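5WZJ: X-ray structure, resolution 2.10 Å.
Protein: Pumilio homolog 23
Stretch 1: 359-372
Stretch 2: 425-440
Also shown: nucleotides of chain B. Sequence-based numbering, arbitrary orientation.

Stretch 1 359-372: KSGVVASLIAVSQR
Stretch 2 425-440: MHVMGCLILQGIFKFS

Helices laid side by side and nearly parallel can pack closely where small residues on one leave room for long side chains on the other, as two stretches of Pumilio homolog 23 illustrate. The helix through residues 361-372 and helix 427-436 run in the same direction, 10° apart, their axes approaching to 9.6 Å. The register pairs Gly-361 with Met-428 (CA to CA 6.6 Å), Ala-364 with Ile-432 (CA to CA 5.2 Å) and Gln-371 with Phe-439 (CA to CA 6.8 Å); together the stretches bury 556 Å².

Of these pairs, Ala-364 and Ile-432 bring the backbones closest. The Ala-364 methyl points toward the second helix and meets two larger side chains: its CB lies 3.6 Å from Met-428 SD and 3.5 Å from Ile-432 CG1. Met-428 (t, p, p) bends so that its CE reaches the bare backbone of Gly-361, 3.8 Å from CA, while its CG sits 3.2 Å from Ser-360 OG. A CB on Gly-361 would clash with O2 of U5. Ile-432 (m, t) leaves its backbone sideways, but its tip turns inward, and its CG2 lies 4.1 Å from Ile-367 CD1.

One helical turn beyond Ala-364, Ile-367 (m, t) is the bump, set among Ile-432, Ile-436 and Phe-439: its CG2 lies 3.5 Å from Phe-439 CE2 and 4.3 Å from Ile-436 CD1. A type I turn from Ile-436 to Phe-439 leads the chain out of the second helix. The Phe-439 ring (chi1 -72°, chi2 -81°) presents its edge to Ser-370 OG, 3.4 Å from CZ, and one face to Gln-371 NE2, 3.6 Å from CD2.

Gln-371 (t, t, chi3 106°) supplies the polar clasp, a hydrogen bond from NE2 to Gly-435 O at 3.0 Å; that carbonyl also accepts from Lys-438 N, at 3.0 Å. At the other end, His-426 (t, chi2 -100°) caps its own helix, ND1 accepting from Gly-429 N at 3.0 Å, and Ser-360 OG lies at its ring edge, 3.9 Å from His-426 CE1.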

# COMPACT_ATOMS: atom_id res chain seq x y z
N LYS A 359 11.36 14.06 -6.40
CA LYS A 359 10.20 14.22 -5.54
C LYS A 359 8.92 14.22 -6.37
O LYS A 359 7.96 14.93 -6.06
CB LYS A 359 10.33 15.49 -4.70
CG LYS A 359 11.58 15.53 -3.81
CD LYS A 359 11.61 14.36 -2.82
CE LYS A 359 12.82 14.41 -1.88
NZ LYS A 359 14.12 14.37 -2.64
N SER A 360 8.88 13.41 -7.43
CA SER A 360 7.73 13.42 -8.34
C SER A 360 6.43 12.95 -7.67
O SER A 360 5.35 13.26 -8.17
CB SER A 360 8.03 12.56 -9.57
OG SER A 360 8.39 11.23 -9.21
N GLY A 361 6.51 12.20 -6.57
CA GLY A 361 5.28 11.82 -5.88
C GLY A 361 4.53 13.00 -5.30
O GLY A 361 3.30 12.98 -5.21
N VAL A 362 5.25 14.06 -4.92
CA VAL A 362 4.58 15.28 -4.47
C VAL A 362 3.77 15.88 -5.61
O VAL A 362 2.61 16.26 -5.45
CB VAL A 362 5.59 16.29 -3.91
CG1 VAL A 362 4.88 17.59 -3.50
CG2 VAL A 362 6.37 15.70 -2.74
N VAL A 363 4.40 15.97 -6.79
CA VAL A 363 3.72 16.49 -7.97
C VAL A 363 2.51 15.63 -8.31
O VAL A 363 1.41 16.14 -8.54
CB VAL A 363 4.70 16.58 -9.15
CG1 VAL A 363 3.98 17.04 -10.41
CG2 VAL A 363 5.83 17.54 -8.82
N ALA A 364 2.71 14.31 -8.35
CA ALA A 364 1.60 13.39 -8.63
C ALA A 364 0.45 13.58 -7.65
O ALA A 364 -0.72 13.56 -8.05
CB ALA A 364 2.11 11.94 -8.56
N SER A 365 0.75 13.75 -6.36
CA SER A 365 -0.32 13.90 -5.39
C SER A 365 -1.11 15.18 -5.64
O SER A 365 -2.34 15.19 -5.53
CB SER A 365 0.25 13.89 -3.96
OG SER A 365 0.88 12.65 -3.69
N LEU A 366 -0.42 16.29 -5.93
CA LEU A 366 -1.12 17.55 -6.13
C LEU A 366 -2.01 17.49 -7.36
O LEU A 366 -3.17 17.92 -7.33
CB LEU A 366 -0.12 18.70 -6.22
CG LEU A 366 -0.73 20.10 -6.15
CD1 LEU A 366 -1.46 20.30 -4.82
CD2 LEU A 366 0.33 21.18 -6.36
N ILE A 367 -1.49 16.94 -8.45
CA ILE A 367 -2.29 16.80 -9.67
C ILE A 367 -3.51 15.93 -9.41
O ILE A 367 -4.63 16.26 -9.84
CB ILE A 367 -1.42 16.24 -10.81
CG1 ILE A 367 -0.33 17.26 -11.17
CG2 ILE A 367 -2.28 15.90 -12.01
CD1 ILE A 367 0.69 16.73 -12.15
N ALA A 368 -3.34 14.82 -8.69
CA ALA A 368 -4.45 13.90 -8.46
C ALA A 368 -5.54 14.54 -7.61
O ALA A 368 -6.74 14.32 -7.86
CB ALA A 368 -3.95 12.62 -7.80
N VAL A 369 -5.16 15.33 -6.61
CA VAL A 369 -6.17 15.92 -5.73
C VAL A 369 -6.87 17.10 -6.39
O VAL A 369 -8.01 17.41 -6.02
CB VAL A 369 -5.56 16.31 -4.38
CG1 VAL A 369 -4.88 17.67 -4.46
CG2 VAL A 369 -6.64 16.32 -3.30
N SER A 370 -6.23 17.79 -7.35
CA SER A 370 -6.96 18.79 -8.12
C SER A 370 -8.16 18.16 -8.81
O SER A 370 -9.26 18.72 -8.82
CB SER A 370 -6.04 19.46 -9.15
OG SER A 370 -6.06 18.76 -10.37
N GLN A 371 -7.96 16.96 -9.34
CA GLN A 371 -9.03 16.22 -10.00
C GLN A 371 -10.15 15.90 -9.03
O GLN A 371 -11.33 16.03 -9.36
CB GLN A 371 -8.43 14.95 -10.59
CG GLN A 371 -9.26 14.24 -11.59
CD GLN A 371 -8.48 13.08 -12.17
OE1 GLN A 371 -8.74 11.92 -11.85
NE2 GLN A 371 -7.48 13.40 -12.99
N ARG A 372 -9.81 15.48 -7.80
CA ARG A 372 -10.83 15.10 -6.84
C ARG A 372 -11.54 16.32 -6.27
O ARG A 372 -12.77 16.31 -6.09
CB ARG A 372 -10.22 14.27 -5.71
CG ARG A 372 -11.14 14.13 -4.51
CD ARG A 372 -10.62 13.15 -3.46
NE ARG A 372 -9.56 13.69 -2.62
CZ ARG A 372 -9.75 14.53 -1.61
NH1 ARG A 372 -10.98 14.94 -1.32
NH2 ARG A 372 -8.72 14.96 -0.87
N MET A 425 10.42 2.00 -18.15
CA MET A 425 9.84 3.32 -17.97
C MET A 425 9.62 3.64 -16.48
O MET A 425 9.59 2.75 -15.63
CB MET A 425 8.54 3.44 -18.75
CG MET A 425 8.81 3.57 -20.23
SD MET A 425 7.36 3.48 -21.28
CE MET A 425 8.12 3.85 -22.87
N HIS A 426 9.45 4.93 -16.20
CA HIS A 426 9.45 5.45 -14.84
C HIS A 426 8.10 5.25 -14.18
O HIS A 426 7.07 5.69 -14.71
CB HIS A 426 9.81 6.94 -14.89
CG HIS A 426 10.15 7.53 -13.56
ND1 HIS A 426 9.25 8.27 -12.83
CD2 HIS A 426 11.30 7.52 -12.85
CE1 HIS A 426 9.83 8.68 -11.71
NE2 HIS A 426 11.07 8.24 -11.70
N VAL A 427 8.09 4.63 -13.00
CA VAL A 427 6.82 4.24 -12.38
C VAL A 427 5.98 5.47 -12.04
O VAL A 427 4.79 5.55 -12.38
CB VAL A 427 7.06 3.34 -11.15
CG1 VAL A 427 5.75 3.12 -10.40
CG2 VAL A 427 7.61 1.99 -11.60
N MET A 428 6.57 6.45 -11.35
CA MET A 428 5.76 7.59 -10.91
C MET A 428 5.39 8.48 -12.09
O MET A 428 4.27 9.03 -12.13
CB MET A 428 6.50 8.38 -9.83
CG MET A 428 5.67 9.51 -9.24
SD MET A 428 4.15 8.94 -8.44
CE MET A 428 4.82 8.17 -6.97
N GLY A 429 6.29 8.64 -13.06
CA GLY A 429 5.94 9.38 -14.26
C GLY A 429 4.76 8.76 -14.97
O GLY A 429 3.84 9.46 -15.41
N CYS A 430 4.74 7.42 -15.06
CA CYS A 430 3.61 6.75 -15.70
C CYS A 430 2.34 6.83 -14.85
O CYS A 430 1.24 6.90 -15.40
CB CYS A 430 3.97 5.30 -16.01
SG CYS A 430 5.19 5.14 -17.33
N LEU A 431 2.47 6.86 -13.52
CA LEU A 431 1.29 7.07 -12.68
C LEU A 431 0.74 8.49 -12.83
O LEU A 431 -0.48 8.68 -12.87
CB LEU A 431 1.61 6.78 -11.20
CG LEU A 431 1.84 5.30 -10.83
CD1 LEU A 431 2.51 5.19 -9.45
CD2 LEU A 431 0.53 4.51 -10.85
N ILE A 432 1.62 9.49 -12.90
CA ILE A 432 1.19 10.86 -13.19
C ILE A 432 0.37 10.88 -14.48
O ILE A 432 -0.73 11.44 -14.54
CB ILE A 432 2.40 11.80 -13.28
CG1 ILE A 432 3.04 11.96 -11.90
CG2 ILE A 432 1.99 13.17 -13.82
CD1 ILE A 432 4.35 12.73 -11.92
N LEU A 433 0.89 10.22 -15.52
CA LEU A 433 0.23 10.20 -16.82
C LEU A 433 -1.12 9.48 -16.75
O LEU A 433 -2.08 9.90 -17.40
CB LEU A 433 1.15 9.54 -17.85
CG LEU A 433 2.36 10.38 -18.27
CD1 LEU A 433 3.39 9.51 -18.99
CD2 LEU A 433 1.90 11.52 -19.19
N GLN A 434 -1.20 8.40 -15.97
CA GLN A 434 -2.48 7.74 -15.76
C GLN A 434 -3.49 8.69 -15.15
O GLN A 434 -4.67 8.69 -15.52
CB GLN A 434 -2.30 6.50 -14.87
CG GLN A 434 -1.55 5.37 -15.58
CD GLN A 434 -1.05 4.32 -14.63
OE1 GLN A 434 -1.84 3.64 -13.98
NE2 GLN A 434 0.26 4.19 -14.53
N GLY A 435 -3.04 9.52 -14.20
CA GLY A 435 -3.93 10.51 -13.62
C GLY A 435 -4.27 11.62 -14.60
O GLY A 435 -5.41 12.09 -14.64
N ILE A 436 -3.28 12.06 -15.39
CA ILE A 436 -3.51 13.09 -16.42
C ILE A 436 -4.67 12.69 -17.31
O ILE A 436 -5.57 13.49 -17.59
CB ILE A 436 -2.22 13.32 -17.23
CG1 ILE A 436 -1.20 14.11 -16.40
CG2 ILE A 436 -2.51 14.02 -18.58
CD1 ILE A 436 -1.56 15.57 -16.25
N PHE A 437 -4.69 11.44 -17.76
CA PHE A 437 -5.70 11.06 -18.74
C PHE A 437 -7.07 10.83 -18.13
O PHE A 437 -8.01 10.48 -18.86
CB PHE A 437 -5.22 9.84 -19.55
CG PHE A 437 -4.17 10.21 -20.57
CD1 PHE A 437 -4.48 11.10 -21.59
CD2 PHE A 437 -2.86 9.74 -20.46
CE1 PHE A 437 -3.52 11.50 -22.52
CE2 PHE A 437 -1.89 10.13 -21.39
CZ PHE A 437 -2.22 11.01 -22.42
N LYS A 438 -7.23 11.07 -16.84
CA LYS A 438 -8.56 11.11 -16.25
C LYS A 438 -9.16 12.51 -16.23
O LYS A 438 -10.37 12.63 -15.99
CB LYS A 438 -8.51 10.51 -14.83
CG LYS A 438 -8.36 8.98 -14.86
CD LYS A 438 -8.05 8.40 -13.49
CE LYS A 438 -9.17 8.69 -12.51
NZ LYS A 438 -8.74 8.43 -11.11
N PHE A 439 -8.38 13.56 -16.49
CA PHE A 439 -8.95 14.89 -16.65
C PHE A 439 -9.83 14.96 -17.90
O PHE A 439 -9.67 14.19 -18.85
CB PHE A 439 -7.85 15.96 -16.75
CG PHE A 439 -7.12 16.24 -15.46
CD1 PHE A 439 -7.67 17.09 -14.50
CD2 PHE A 439 -5.88 15.68 -15.20
CE1 PHE A 439 -7.00 17.37 -13.32
CE2 PHE A 439 -5.20 15.95 -14.02
CZ PHE A 439 -5.75 16.80 -13.08
N SER A 440 -10.76 15.91 -17.88
CA SER A 440 -11.45 16.34 -19.10
C SER A 440 -10.43 16.68 -20.17
O SER A 440 -9.38 17.27 -19.89
CB SER A 440 -12.33 17.55 -18.79
OG SER A 440 -12.52 18.37 -19.94
P U B 6 11.61 5.96 -6.79
OP1 U B 6 11.90 7.07 -7.74
OP2 U B 6 11.73 4.56 -7.24
O5' U B 6 12.53 6.11 -5.50
C5' U B 6 13.85 6.64 -5.56
C4' U B 6 14.18 7.36 -4.28
O4' U B 6 13.48 8.64 -4.28
C3' U B 6 13.75 6.64 -3.00
O3' U B 6 14.70 6.87 -1.96
C2' U B 6 12.42 7.30 -2.65
O2' U B 6 12.08 7.25 -1.28
C1' U B 6 12.66 8.73 -3.12
N1 U B 6 11.44 9.48 -3.49
C2 U B 6 11.03 10.51 -2.67
O2 U B 6 11.63 10.82 -1.64
N3 U B 6 9.90 11.18 -3.08
C4 U B 6 9.16 10.93 -4.22
O4 U B 6 8.16 11.62 -4.47
C5 U B 6 9.65 9.85 -5.02
C6 U B 6 10.74 9.17 -4.64
P A B 3 2.41 -6.66 -11.13
OP1 A B 3 3.26 -7.60 -10.36
OP2 A B 3 1.16 -6.11 -10.52
O5' A B 3 3.33 -5.44 -11.57
C5' A B 3 4.55 -5.66 -12.27
C4' A B 3 5.20 -4.35 -12.66
O4' A B 3 4.37 -3.66 -13.62
C3' A B 3 5.40 -3.34 -11.53
O3' A B 3 6.58 -3.59 -10.78
C2' A B 3 5.43 -2.00 -12.27
O2' A B 3 6.70 -1.75 -12.84
C1' A B 3 4.44 -2.26 -13.41
N9 A B 3 3.08 -1.76 -13.12
C8 A B 3 1.95 -2.50 -12.88
N7 A B 3 0.88 -1.75 -12.69
C5 A B 3 1.35 -0.44 -12.82
C6 A B 3 0.74 0.82 -12.74
N6 A B 3 -0.56 0.99 -12.48
N1 A B 3 1.50 1.92 -12.93
C2 A B 3 2.81 1.78 -13.19
N3 A B 3 3.50 0.64 -13.29
C4 A B 3 2.71 -0.43 -13.09
P U B 5 7.24 1.47 -5.36
OP1 U B 5 8.40 0.85 -6.04
OP2 U B 5 6.92 1.20 -3.94
O5' U B 5 7.36 3.05 -5.53
C5' U B 5 7.59 3.63 -6.80
C4' U B 5 8.13 5.03 -6.68
O4' U B 5 7.10 5.90 -6.15
C3' U B 5 9.33 5.17 -5.74
O3' U B 5 10.14 6.23 -6.22
C2' U B 5 8.67 5.59 -4.43
O2' U B 5 9.52 6.28 -3.54
C1' U B 5 7.54 6.48 -4.93
N1 U B 5 6.38 6.57 -4.04
C2 U B 5 5.96 7.83 -3.68
O2 U B 5 6.53 8.84 -4.05
N3 U B 5 4.86 7.88 -2.85
C4 U B 5 4.15 6.80 -2.37
O4 U B 5 3.19 7.02 -1.65
C5 U B 5 4.64 5.52 -2.80
C6 U B 5 5.71 5.44 -3.60